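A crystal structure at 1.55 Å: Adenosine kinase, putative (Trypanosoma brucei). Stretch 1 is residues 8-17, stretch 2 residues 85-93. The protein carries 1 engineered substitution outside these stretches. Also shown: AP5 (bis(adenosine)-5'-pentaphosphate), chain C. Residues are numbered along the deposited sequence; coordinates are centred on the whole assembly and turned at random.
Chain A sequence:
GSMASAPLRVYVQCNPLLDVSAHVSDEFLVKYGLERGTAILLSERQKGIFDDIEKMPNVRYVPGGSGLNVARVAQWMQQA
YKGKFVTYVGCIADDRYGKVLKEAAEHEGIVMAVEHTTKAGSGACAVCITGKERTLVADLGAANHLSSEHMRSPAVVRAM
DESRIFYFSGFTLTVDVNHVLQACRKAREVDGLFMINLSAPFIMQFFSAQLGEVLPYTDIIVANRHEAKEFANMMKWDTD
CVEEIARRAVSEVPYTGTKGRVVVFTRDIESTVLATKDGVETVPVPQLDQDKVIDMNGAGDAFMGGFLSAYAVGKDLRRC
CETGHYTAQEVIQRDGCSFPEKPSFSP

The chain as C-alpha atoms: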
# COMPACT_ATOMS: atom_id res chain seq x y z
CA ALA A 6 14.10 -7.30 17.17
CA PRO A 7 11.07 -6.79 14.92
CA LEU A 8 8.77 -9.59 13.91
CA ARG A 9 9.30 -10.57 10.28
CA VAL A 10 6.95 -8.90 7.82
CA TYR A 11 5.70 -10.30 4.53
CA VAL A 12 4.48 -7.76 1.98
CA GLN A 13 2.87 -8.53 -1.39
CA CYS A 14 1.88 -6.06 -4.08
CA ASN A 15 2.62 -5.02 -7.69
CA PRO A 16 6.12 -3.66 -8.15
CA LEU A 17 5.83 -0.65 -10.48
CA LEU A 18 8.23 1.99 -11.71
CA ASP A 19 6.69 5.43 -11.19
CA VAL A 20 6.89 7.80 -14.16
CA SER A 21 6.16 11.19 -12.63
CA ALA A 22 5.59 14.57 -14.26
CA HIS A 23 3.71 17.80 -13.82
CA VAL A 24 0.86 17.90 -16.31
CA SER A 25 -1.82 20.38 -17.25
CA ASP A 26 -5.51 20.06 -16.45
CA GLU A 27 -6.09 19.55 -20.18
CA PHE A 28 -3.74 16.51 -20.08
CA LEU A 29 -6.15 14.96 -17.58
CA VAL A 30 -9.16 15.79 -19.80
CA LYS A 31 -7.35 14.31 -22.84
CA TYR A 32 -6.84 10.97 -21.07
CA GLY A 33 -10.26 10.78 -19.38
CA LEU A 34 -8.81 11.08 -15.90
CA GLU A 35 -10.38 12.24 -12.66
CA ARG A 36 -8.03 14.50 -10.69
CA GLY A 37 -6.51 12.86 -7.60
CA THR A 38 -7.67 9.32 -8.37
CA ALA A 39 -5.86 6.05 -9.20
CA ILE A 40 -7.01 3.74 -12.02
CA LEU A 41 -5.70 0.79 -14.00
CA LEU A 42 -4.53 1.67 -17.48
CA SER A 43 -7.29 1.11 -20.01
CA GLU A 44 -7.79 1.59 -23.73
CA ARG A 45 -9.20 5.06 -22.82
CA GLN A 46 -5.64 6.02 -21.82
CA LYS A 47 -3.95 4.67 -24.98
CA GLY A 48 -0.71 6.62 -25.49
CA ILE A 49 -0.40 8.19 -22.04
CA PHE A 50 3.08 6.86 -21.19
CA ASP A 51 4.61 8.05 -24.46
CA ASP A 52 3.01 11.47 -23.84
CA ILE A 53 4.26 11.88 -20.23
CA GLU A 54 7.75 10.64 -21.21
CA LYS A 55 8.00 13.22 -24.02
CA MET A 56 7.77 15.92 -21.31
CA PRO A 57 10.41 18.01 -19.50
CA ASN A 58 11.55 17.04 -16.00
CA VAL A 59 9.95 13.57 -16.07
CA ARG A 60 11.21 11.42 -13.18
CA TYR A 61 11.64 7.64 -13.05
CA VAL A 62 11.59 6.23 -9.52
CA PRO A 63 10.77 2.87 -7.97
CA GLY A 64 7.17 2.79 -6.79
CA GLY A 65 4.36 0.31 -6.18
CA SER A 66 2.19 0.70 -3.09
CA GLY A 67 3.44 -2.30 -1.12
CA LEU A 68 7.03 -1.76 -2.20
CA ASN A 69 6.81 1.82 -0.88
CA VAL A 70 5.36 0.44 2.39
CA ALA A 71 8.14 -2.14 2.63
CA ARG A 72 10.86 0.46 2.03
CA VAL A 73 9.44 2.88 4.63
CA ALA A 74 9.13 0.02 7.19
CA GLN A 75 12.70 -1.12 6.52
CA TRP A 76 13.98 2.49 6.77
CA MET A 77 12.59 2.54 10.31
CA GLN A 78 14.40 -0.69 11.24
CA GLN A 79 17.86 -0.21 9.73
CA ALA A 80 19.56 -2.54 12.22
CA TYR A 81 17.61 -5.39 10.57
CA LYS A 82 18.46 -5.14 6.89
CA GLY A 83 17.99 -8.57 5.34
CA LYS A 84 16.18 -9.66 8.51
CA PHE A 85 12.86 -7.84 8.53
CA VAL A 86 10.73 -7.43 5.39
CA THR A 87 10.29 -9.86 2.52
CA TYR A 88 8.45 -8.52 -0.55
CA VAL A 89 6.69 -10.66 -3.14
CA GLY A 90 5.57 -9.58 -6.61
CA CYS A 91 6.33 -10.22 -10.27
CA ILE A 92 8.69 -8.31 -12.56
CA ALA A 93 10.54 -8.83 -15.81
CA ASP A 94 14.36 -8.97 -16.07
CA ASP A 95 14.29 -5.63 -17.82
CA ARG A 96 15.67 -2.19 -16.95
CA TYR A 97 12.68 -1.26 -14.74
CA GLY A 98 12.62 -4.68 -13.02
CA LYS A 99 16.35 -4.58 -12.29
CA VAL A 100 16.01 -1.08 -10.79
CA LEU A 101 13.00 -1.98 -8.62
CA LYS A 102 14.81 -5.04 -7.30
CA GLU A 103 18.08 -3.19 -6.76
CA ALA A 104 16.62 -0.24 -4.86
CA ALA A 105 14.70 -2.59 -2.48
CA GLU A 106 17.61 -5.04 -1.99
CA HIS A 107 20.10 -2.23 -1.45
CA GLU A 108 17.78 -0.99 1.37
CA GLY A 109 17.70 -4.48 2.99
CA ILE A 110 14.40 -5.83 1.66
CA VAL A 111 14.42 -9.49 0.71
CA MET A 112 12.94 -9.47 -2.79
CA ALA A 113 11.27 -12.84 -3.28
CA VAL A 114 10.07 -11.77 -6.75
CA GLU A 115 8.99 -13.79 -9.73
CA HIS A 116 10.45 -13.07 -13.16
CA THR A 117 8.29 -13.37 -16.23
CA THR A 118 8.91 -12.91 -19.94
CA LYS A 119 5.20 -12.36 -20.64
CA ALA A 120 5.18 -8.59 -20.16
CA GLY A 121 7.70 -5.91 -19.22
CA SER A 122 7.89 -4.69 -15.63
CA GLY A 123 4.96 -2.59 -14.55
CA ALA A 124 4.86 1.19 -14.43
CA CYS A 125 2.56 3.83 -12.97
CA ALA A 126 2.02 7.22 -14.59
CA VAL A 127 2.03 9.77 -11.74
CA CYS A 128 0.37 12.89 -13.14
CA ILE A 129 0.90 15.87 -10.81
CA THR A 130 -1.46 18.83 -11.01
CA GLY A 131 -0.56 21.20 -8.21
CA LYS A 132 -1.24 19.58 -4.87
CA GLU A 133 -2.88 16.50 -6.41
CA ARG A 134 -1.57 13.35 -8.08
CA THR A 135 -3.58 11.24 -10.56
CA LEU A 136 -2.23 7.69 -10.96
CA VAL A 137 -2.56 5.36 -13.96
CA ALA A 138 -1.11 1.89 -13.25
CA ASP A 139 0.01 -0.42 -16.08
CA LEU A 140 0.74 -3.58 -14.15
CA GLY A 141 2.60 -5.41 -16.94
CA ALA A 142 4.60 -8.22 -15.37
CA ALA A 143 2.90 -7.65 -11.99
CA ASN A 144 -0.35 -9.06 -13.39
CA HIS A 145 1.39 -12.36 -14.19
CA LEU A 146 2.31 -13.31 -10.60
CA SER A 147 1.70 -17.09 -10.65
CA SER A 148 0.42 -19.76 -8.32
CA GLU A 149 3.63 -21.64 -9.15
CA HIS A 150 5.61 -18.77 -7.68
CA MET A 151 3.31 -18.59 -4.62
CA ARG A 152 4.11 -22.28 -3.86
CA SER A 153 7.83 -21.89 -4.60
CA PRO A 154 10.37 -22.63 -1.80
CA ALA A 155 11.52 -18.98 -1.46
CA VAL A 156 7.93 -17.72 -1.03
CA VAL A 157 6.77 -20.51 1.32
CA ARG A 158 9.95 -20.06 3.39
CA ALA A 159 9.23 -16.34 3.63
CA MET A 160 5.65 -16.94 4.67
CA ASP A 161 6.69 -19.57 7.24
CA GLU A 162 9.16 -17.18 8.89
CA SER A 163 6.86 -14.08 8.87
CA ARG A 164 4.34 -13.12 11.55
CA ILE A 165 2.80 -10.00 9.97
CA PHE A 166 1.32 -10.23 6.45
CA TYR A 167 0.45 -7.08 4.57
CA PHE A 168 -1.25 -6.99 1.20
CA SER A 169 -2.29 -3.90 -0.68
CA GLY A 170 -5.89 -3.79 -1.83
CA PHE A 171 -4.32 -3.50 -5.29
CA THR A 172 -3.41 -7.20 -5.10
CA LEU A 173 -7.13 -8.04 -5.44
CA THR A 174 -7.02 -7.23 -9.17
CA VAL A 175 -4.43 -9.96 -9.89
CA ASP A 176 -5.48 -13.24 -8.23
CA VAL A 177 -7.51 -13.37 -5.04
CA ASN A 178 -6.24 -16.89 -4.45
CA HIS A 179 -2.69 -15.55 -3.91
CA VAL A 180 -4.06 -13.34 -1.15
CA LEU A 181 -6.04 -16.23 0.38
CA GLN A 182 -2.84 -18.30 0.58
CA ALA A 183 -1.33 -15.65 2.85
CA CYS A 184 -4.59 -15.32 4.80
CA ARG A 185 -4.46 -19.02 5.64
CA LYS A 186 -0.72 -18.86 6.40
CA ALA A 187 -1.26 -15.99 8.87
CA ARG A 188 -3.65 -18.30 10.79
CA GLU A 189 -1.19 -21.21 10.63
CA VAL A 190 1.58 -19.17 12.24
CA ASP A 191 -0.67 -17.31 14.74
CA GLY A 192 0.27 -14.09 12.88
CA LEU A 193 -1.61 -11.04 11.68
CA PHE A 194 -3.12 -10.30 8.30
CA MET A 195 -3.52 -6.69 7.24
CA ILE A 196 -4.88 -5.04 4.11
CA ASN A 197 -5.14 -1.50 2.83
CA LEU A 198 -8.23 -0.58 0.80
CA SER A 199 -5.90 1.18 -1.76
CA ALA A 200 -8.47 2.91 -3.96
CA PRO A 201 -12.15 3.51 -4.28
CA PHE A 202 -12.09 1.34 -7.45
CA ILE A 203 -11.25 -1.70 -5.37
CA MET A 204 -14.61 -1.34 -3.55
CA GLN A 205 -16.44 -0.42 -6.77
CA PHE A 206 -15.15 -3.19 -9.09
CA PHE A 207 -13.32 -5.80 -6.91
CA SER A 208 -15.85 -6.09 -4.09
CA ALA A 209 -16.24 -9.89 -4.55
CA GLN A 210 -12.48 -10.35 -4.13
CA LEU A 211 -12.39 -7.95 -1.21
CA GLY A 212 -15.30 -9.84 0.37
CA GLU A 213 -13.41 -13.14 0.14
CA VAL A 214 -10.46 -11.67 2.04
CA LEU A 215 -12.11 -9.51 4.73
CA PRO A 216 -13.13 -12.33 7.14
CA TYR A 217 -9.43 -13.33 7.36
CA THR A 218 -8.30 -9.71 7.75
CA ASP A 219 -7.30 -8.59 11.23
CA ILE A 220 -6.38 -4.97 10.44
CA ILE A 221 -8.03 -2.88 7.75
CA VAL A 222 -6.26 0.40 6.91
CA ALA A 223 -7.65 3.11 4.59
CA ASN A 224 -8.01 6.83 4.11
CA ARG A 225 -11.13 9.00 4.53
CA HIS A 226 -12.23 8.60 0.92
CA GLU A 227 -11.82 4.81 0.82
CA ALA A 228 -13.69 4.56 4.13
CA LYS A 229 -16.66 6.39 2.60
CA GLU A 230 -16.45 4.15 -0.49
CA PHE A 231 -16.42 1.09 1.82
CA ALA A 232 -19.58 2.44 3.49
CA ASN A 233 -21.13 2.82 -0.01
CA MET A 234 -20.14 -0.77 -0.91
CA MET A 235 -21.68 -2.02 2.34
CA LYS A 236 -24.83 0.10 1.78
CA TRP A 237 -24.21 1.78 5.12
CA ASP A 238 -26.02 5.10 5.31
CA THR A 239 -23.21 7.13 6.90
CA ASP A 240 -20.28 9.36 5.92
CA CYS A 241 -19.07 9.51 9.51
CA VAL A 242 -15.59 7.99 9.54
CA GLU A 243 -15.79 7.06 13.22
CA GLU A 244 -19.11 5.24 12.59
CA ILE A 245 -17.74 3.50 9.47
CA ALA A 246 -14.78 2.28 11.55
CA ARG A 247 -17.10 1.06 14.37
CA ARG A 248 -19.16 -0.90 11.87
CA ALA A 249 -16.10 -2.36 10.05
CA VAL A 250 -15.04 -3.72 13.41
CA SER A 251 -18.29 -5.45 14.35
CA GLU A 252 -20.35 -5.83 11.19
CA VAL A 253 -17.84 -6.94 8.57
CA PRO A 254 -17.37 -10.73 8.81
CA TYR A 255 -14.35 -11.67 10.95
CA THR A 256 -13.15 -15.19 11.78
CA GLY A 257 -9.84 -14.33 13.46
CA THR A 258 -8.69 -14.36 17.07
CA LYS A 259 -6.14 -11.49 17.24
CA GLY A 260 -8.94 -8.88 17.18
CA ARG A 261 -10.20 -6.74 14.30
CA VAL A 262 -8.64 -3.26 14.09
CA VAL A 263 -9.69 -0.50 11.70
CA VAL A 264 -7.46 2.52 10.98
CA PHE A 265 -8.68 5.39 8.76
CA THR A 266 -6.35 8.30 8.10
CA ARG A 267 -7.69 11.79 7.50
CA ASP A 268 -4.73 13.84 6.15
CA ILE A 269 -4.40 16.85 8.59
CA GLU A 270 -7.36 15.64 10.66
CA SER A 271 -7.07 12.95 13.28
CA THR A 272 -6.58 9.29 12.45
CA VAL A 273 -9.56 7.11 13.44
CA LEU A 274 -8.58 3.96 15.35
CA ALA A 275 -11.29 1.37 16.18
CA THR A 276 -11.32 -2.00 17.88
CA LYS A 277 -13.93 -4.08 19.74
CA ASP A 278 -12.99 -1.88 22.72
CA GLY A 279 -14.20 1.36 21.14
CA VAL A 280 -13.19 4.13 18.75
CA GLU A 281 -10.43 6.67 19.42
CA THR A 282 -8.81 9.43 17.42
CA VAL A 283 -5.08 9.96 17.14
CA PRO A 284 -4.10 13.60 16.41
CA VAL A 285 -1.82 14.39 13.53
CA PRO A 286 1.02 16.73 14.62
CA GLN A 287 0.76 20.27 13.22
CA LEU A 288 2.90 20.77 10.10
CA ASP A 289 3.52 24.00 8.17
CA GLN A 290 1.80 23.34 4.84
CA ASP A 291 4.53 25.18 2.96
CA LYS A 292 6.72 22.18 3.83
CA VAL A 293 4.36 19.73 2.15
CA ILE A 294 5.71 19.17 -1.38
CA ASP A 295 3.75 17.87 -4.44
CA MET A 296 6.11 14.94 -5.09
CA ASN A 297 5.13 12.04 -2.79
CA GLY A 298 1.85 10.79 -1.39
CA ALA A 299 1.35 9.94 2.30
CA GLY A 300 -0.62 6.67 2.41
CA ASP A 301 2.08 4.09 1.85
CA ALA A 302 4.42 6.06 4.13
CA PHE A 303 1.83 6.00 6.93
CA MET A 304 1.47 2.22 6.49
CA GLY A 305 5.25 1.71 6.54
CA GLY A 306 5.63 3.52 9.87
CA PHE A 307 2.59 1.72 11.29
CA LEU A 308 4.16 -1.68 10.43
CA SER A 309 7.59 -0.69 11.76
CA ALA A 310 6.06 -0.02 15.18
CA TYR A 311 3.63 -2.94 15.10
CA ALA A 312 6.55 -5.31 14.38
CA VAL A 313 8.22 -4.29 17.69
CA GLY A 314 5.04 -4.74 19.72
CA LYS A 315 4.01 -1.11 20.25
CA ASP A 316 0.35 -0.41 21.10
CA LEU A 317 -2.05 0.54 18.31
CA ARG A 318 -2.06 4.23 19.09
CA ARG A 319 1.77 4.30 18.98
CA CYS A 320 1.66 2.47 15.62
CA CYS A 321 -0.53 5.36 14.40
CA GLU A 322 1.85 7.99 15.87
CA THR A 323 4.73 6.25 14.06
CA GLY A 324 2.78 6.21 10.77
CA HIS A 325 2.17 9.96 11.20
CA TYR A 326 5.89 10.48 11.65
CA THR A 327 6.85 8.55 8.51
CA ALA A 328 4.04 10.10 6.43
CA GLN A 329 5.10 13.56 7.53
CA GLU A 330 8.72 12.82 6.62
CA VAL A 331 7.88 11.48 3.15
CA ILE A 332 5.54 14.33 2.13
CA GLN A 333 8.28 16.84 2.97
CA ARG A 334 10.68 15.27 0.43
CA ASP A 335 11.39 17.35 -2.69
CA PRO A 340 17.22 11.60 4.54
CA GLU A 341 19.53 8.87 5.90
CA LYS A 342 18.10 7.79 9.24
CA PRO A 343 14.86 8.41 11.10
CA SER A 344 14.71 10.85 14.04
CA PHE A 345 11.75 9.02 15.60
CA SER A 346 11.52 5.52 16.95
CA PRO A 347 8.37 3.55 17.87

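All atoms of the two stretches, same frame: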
# COMPACT_ATOMS: atom_id res chain seq x y z
N LEU A 8 9.37 -8.44 14.58
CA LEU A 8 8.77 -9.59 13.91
C LEU A 8 8.96 -9.44 12.41
O LEU A 8 8.91 -8.32 11.86
CB LEU A 8 7.28 -9.66 14.18
CG LEU A 8 6.88 -9.90 15.64
CD1 LEU A 8 5.37 -9.79 15.75
CD2 LEU A 8 7.39 -11.26 16.17
N ARG A 9 9.17 -10.56 11.75
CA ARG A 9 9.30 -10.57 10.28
C ARG A 9 7.97 -10.26 9.59
O ARG A 9 6.89 -10.73 9.98
CB ARG A 9 9.85 -11.93 9.82
CG ARG A 9 11.31 -12.18 10.24
CD ARG A 9 12.26 -11.69 9.16
NE ARG A 9 12.07 -12.37 7.88
CZ ARG A 9 12.88 -12.28 6.83
NH1 ARG A 9 13.98 -11.53 6.88
NH2 ARG A 9 12.60 -12.94 5.72
N VAL A 10 8.08 -9.42 8.55
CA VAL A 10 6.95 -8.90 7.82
C VAL A 10 7.01 -9.40 6.39
O VAL A 10 8.09 -9.40 5.76
CB VAL A 10 6.96 -7.34 7.86
CG1 VAL A 10 5.89 -6.79 6.94
CG2 VAL A 10 6.70 -6.82 9.29
N TYR A 11 5.87 -9.86 5.90
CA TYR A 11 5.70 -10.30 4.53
C TYR A 11 4.81 -9.31 3.84
O TYR A 11 3.68 -9.08 4.30
CB TYR A 11 5.02 -11.68 4.53
CG TYR A 11 4.73 -12.27 3.17
CD1 TYR A 11 5.61 -13.24 2.64
CD2 TYR A 11 3.59 -11.90 2.43
CE1 TYR A 11 5.38 -13.79 1.39
CE2 TYR A 11 3.35 -12.46 1.15
CZ TYR A 11 4.25 -13.40 0.65
OH TYR A 11 4.00 -13.96 -0.59
N VAL A 12 5.29 -8.72 2.74
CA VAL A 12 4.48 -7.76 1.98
C VAL A 12 4.32 -8.26 0.56
O VAL A 12 5.29 -8.73 -0.04
CB VAL A 12 5.22 -6.40 1.90
CG1 VAL A 12 4.48 -5.39 0.95
CG2 VAL A 12 5.42 -5.80 3.29
N GLN A 13 3.11 -8.14 0.01
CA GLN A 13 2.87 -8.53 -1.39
C GLN A 13 2.09 -7.43 -2.08
O GLN A 13 1.09 -6.90 -1.54
CB GLN A 13 2.14 -9.89 -1.45
CG GLN A 13 1.87 -10.40 -2.89
CD GLN A 13 1.65 -11.90 -2.98
OE1 GLN A 13 0.91 -12.39 -3.87
NE2 GLN A 13 2.29 -12.64 -2.11
N CYS A 14 2.54 -7.10 -3.29
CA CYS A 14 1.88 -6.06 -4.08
C CYS A 14 2.41 -6.18 -5.52
O CYS A 14 2.96 -7.23 -5.93
CB CYS A 14 2.18 -4.69 -3.44
SG CYS A 14 1.22 -3.29 -4.08
N ASN A 15 2.21 -5.11 -6.28
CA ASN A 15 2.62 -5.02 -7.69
C ASN A 15 3.78 -4.06 -7.80
O ASN A 15 3.61 -2.86 -7.51
CB ASN A 15 1.44 -4.45 -8.48
CG ASN A 15 0.16 -5.25 -8.28
OD1 ASN A 15 0.19 -6.48 -8.31
ND2 ASN A 15 -1.00 -4.56 -8.09
N PRO A 16 4.97 -4.56 -8.15
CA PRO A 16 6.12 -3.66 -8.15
C PRO A 16 6.08 -2.83 -9.44
O PRO A 16 6.03 -3.39 -10.54
CB PRO A 16 7.34 -4.61 -8.09
CG PRO A 16 6.82 -5.94 -8.57
CD PRO A 16 5.36 -5.99 -8.27
N LEU A 17 5.99 -1.51 -9.30
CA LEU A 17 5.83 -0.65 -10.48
C LEU A 17 6.88 0.43 -10.45
O LEU A 17 7.21 0.93 -9.37
CB LEU A 17 4.46 0.04 -10.45
CG LEU A 17 3.23 -0.82 -10.22
CD1 LEU A 17 1.99 0.10 -10.10
CD2 LEU A 17 3.06 -1.80 -11.40
N PHE A 85 14.12 -8.45 8.09
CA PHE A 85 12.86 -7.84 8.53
C PHE A 85 11.74 -8.04 7.52
O PHE A 85 10.84 -8.85 7.75
CB PHE A 85 13.11 -6.37 8.91
CG PHE A 85 11.88 -5.63 9.34
CD1 PHE A 85 10.86 -6.24 10.05
CD2 PHE A 85 11.75 -4.28 9.02
CE1 PHE A 85 9.70 -5.50 10.41
CE2 PHE A 85 10.60 -3.53 9.39
CZ PHE A 85 9.60 -4.14 10.10
N VAL A 86 11.79 -7.35 6.38
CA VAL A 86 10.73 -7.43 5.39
C VAL A 86 11.10 -8.29 4.19
O VAL A 86 12.22 -8.21 3.67
CB VAL A 86 10.36 -6.01 4.86
CG1 VAL A 86 9.29 -6.09 3.74
CG2 VAL A 86 9.94 -5.06 5.98
N THR A 87 10.18 -9.17 3.79
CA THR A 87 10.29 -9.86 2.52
C THR A 87 9.14 -9.36 1.65
O THR A 87 8.03 -9.23 2.13
CB THR A 87 10.12 -11.38 2.70
OG1 THR A 87 11.19 -11.86 3.49
CG2 THR A 87 10.15 -12.08 1.36
N TYR A 88 9.44 -9.03 0.41
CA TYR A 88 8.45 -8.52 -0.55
C TYR A 88 8.29 -9.53 -1.66
O TYR A 88 9.28 -10.09 -2.18
CB TYR A 88 8.96 -7.19 -1.16
CG TYR A 88 8.06 -6.63 -2.20
CD1 TYR A 88 7.07 -5.71 -1.87
CD2 TYR A 88 8.24 -6.96 -3.55
CE1 TYR A 88 6.20 -5.16 -2.87
CE2 TYR A 88 7.40 -6.43 -4.54
CZ TYR A 88 6.39 -5.53 -4.20
OH TYR A 88 5.57 -5.00 -5.18
N VAL A 89 7.04 -9.77 -2.02
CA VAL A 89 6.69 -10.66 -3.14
C VAL A 89 5.89 -9.90 -4.20
O VAL A 89 4.91 -9.21 -3.88
CB VAL A 89 5.92 -11.92 -2.63
CG1 VAL A 89 5.36 -12.78 -3.77
CG2 VAL A 89 6.88 -12.79 -1.83
N GLY A 90 6.31 -10.05 -5.45
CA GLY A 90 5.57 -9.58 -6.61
C GLY A 90 6.26 -10.11 -7.85
O GLY A 90 7.19 -10.92 -7.75
N CYS A 91 5.82 -9.67 -9.04
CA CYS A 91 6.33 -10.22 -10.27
C CYS A 91 6.85 -9.07 -11.13
O CYS A 91 6.17 -8.05 -11.29
CB CYS A 91 5.24 -11.03 -10.97
SG CYS A 91 5.78 -11.86 -12.49
N ILE A 92 8.05 -9.27 -11.67
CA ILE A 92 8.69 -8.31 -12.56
C ILE A 92 9.21 -9.04 -13.78
O ILE A 92 9.12 -10.29 -13.85
CB ILE A 92 9.91 -7.62 -11.89
CG1 ILE A 92 10.98 -8.65 -11.43
CG2 ILE A 92 9.49 -6.73 -10.73
CD1 ILE A 92 12.29 -8.04 -10.92
N ALA A 93 9.72 -8.28 -14.74
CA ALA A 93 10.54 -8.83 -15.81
C ALA A 93 12.00 -8.51 -15.54
O ALA A 93 12.31 -7.59 -14.78
CB ALA A 93 10.09 -8.28 -17.20
PA AP5 C . -3.71 10.77 4.09
O1A AP5 C . -3.89 12.00 3.21
O2A AP5 C . -4.95 10.38 4.87
O3A AP5 C . -3.27 9.46 3.27
PB AP5 C . -3.77 9.02 1.79
O1B AP5 C . -5.04 9.70 1.39
O2B AP5 C . -3.74 7.53 1.76
O3B AP5 C . -2.56 9.62 0.95
PG AP5 C . -2.39 10.00 -0.59
O1G AP5 C . -1.31 11.04 -0.66
O2G AP5 C . -3.63 10.56 -1.25
O3G AP5 C . -1.85 8.65 -1.13
PD AP5 C . -1.42 8.22 -2.63
O1D AP5 C . -1.59 9.32 -3.66
O2D AP5 C . -2.12 6.90 -2.87
O3D AP5 C . 0.16 8.03 -2.45
PE AP5 C . 0.91 6.69 -1.94
O1E AP5 C . 0.11 6.06 -0.83
O2E AP5 C . 2.37 7.01 -1.66
O5F AP5 C . -2.43 11.02 5.02
C5F AP5 C . -1.90 9.98 5.83
C4F AP5 C . -1.12 10.59 6.97
O4F AP5 C . -0.13 11.49 6.45
C3F AP5 C . -1.94 11.48 7.90
O3F AP5 C . -2.53 10.69 8.91
C2F AP5 C . -0.94 12.49 8.39
O2F AP5 C . -0.18 11.94 9.43
C1F AP5 C . -0.02 12.65 7.18
N9A AP5 C . -0.41 13.78 6.28
C8A AP5 C . -0.97 13.67 5.00
N7A AP5 C . -1.15 14.93 4.52
C5A AP5 C . -0.71 15.82 5.45
C6A AP5 C . -0.62 17.19 5.48
N6A AP5 C . -0.91 17.94 4.42
N1A AP5 C . -0.09 17.79 6.60
C2A AP5 C . 0.37 17.06 7.68
N3A AP5 C . 0.28 15.68 7.63
C4A AP5 C . -0.23 15.08 6.54
O5J AP5 C . 0.81 5.69 -3.22
C5J AP5 C . 1.42 6.06 -4.44
C4J AP5 C . 1.86 4.74 -5.06
O4J AP5 C . 0.72 4.00 -5.54
C3J AP5 C . 2.71 4.91 -6.32
O3J AP5 C . 4.07 4.62 -5.97
C2J AP5 C . 2.12 3.91 -7.33
O2J AP5 C . 3.10 3.10 -7.98
C1J AP5 C . 1.23 3.07 -6.45
N9B AP5 C . 0.14 2.40 -7.19
C8B AP5 C . -0.81 3.04 -7.93
N7B AP5 C . -1.60 2.08 -8.48
C5B AP5 C . -1.14 0.85 -8.07
C6B AP5 C . -1.58 -0.46 -8.32
N6B AP5 C . -2.58 -0.77 -9.16
N1B AP5 C . -0.83 -1.46 -7.76
C2B AP5 C . 0.22 -1.25 -6.90
N3B AP5 C . 0.68 0.04 -6.69
C4B AP5 C . -0.04 1.06 -7.25
O HOH W 1 9.81 -11.66 6.08
O HOH W 2 3.07 -8.70 -8.72
O HOH W 3 4.24 -2.63 -4.87
O HOH W 4 6.22 -5.44 -12.45

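Residues 10-13 and 86-89 are neighbouring parallel β-strands. Five backbone hydrogen bonds join them. Val 10 N donates to Phe 85 O (2.9 Å), and Thr 87 N donates to Val 10 O (2.9 Å). Val 12 N donates to Thr 87 O (2.9 Å), and Val 89 N donates to Val 12 O (2.8 Å). The last, Cys 14 N to Val 89 O, is longer at 3.2 Å. Val 10 and Val 12 thus use both N and O across the pair, as do Thr 87 and Val 89.

Waters serve further polar groups and one strand carbonyl, Val 10 O, a second time. Water 1 donates to Val 10 O (2.9 Å) and hydrogen-bonds Thr 87 OG1 (2.9 Å). Arg 9 NH2 also lies 2.9 Å from Thr 87 OG1, but the angle is too poor for a hydrogen bond. Water 2 accepts from Cys 91 N (2.9 Å) and lies 3.2 Å from Cys 14 O, one of several acceptors within its reach. Water 3 donates to Asn 15 O (2.7 Å) and hydrogen-bonds Tyr 88 OH (2.7 Å). Water 4 bridges Pro 16 O (2.8 Å) and Cys 91 O (2.9 Å), donating to both.

Val 10, Val 12, Val 86 and Tyr 88 share one sheet face. Val 12 CG2 meets Val 86 CG1 at 3.9 Å; Val 12 CG1 meets Tyr 88 CD1 at 3.8 Å. These branched and aromatic side chains make an apolar layer. On the other face, Tyr 11 CZ lies 3.7 Å from Val 89 CG2.

Pro 16 points toward stretch 2. Pro 16 CG packs 3.5 Å from Ile 92 CG2, and the proline nitrogen has no proton to leave unpaired. Gly 90 suits its place because a CB there would clash with Pro 16 CD and Cys 14 O.

Asn 15 points away; Asn 15 ND2 donates to AP5 N1B (3.1 Å). The contact buries 815 Å² in total.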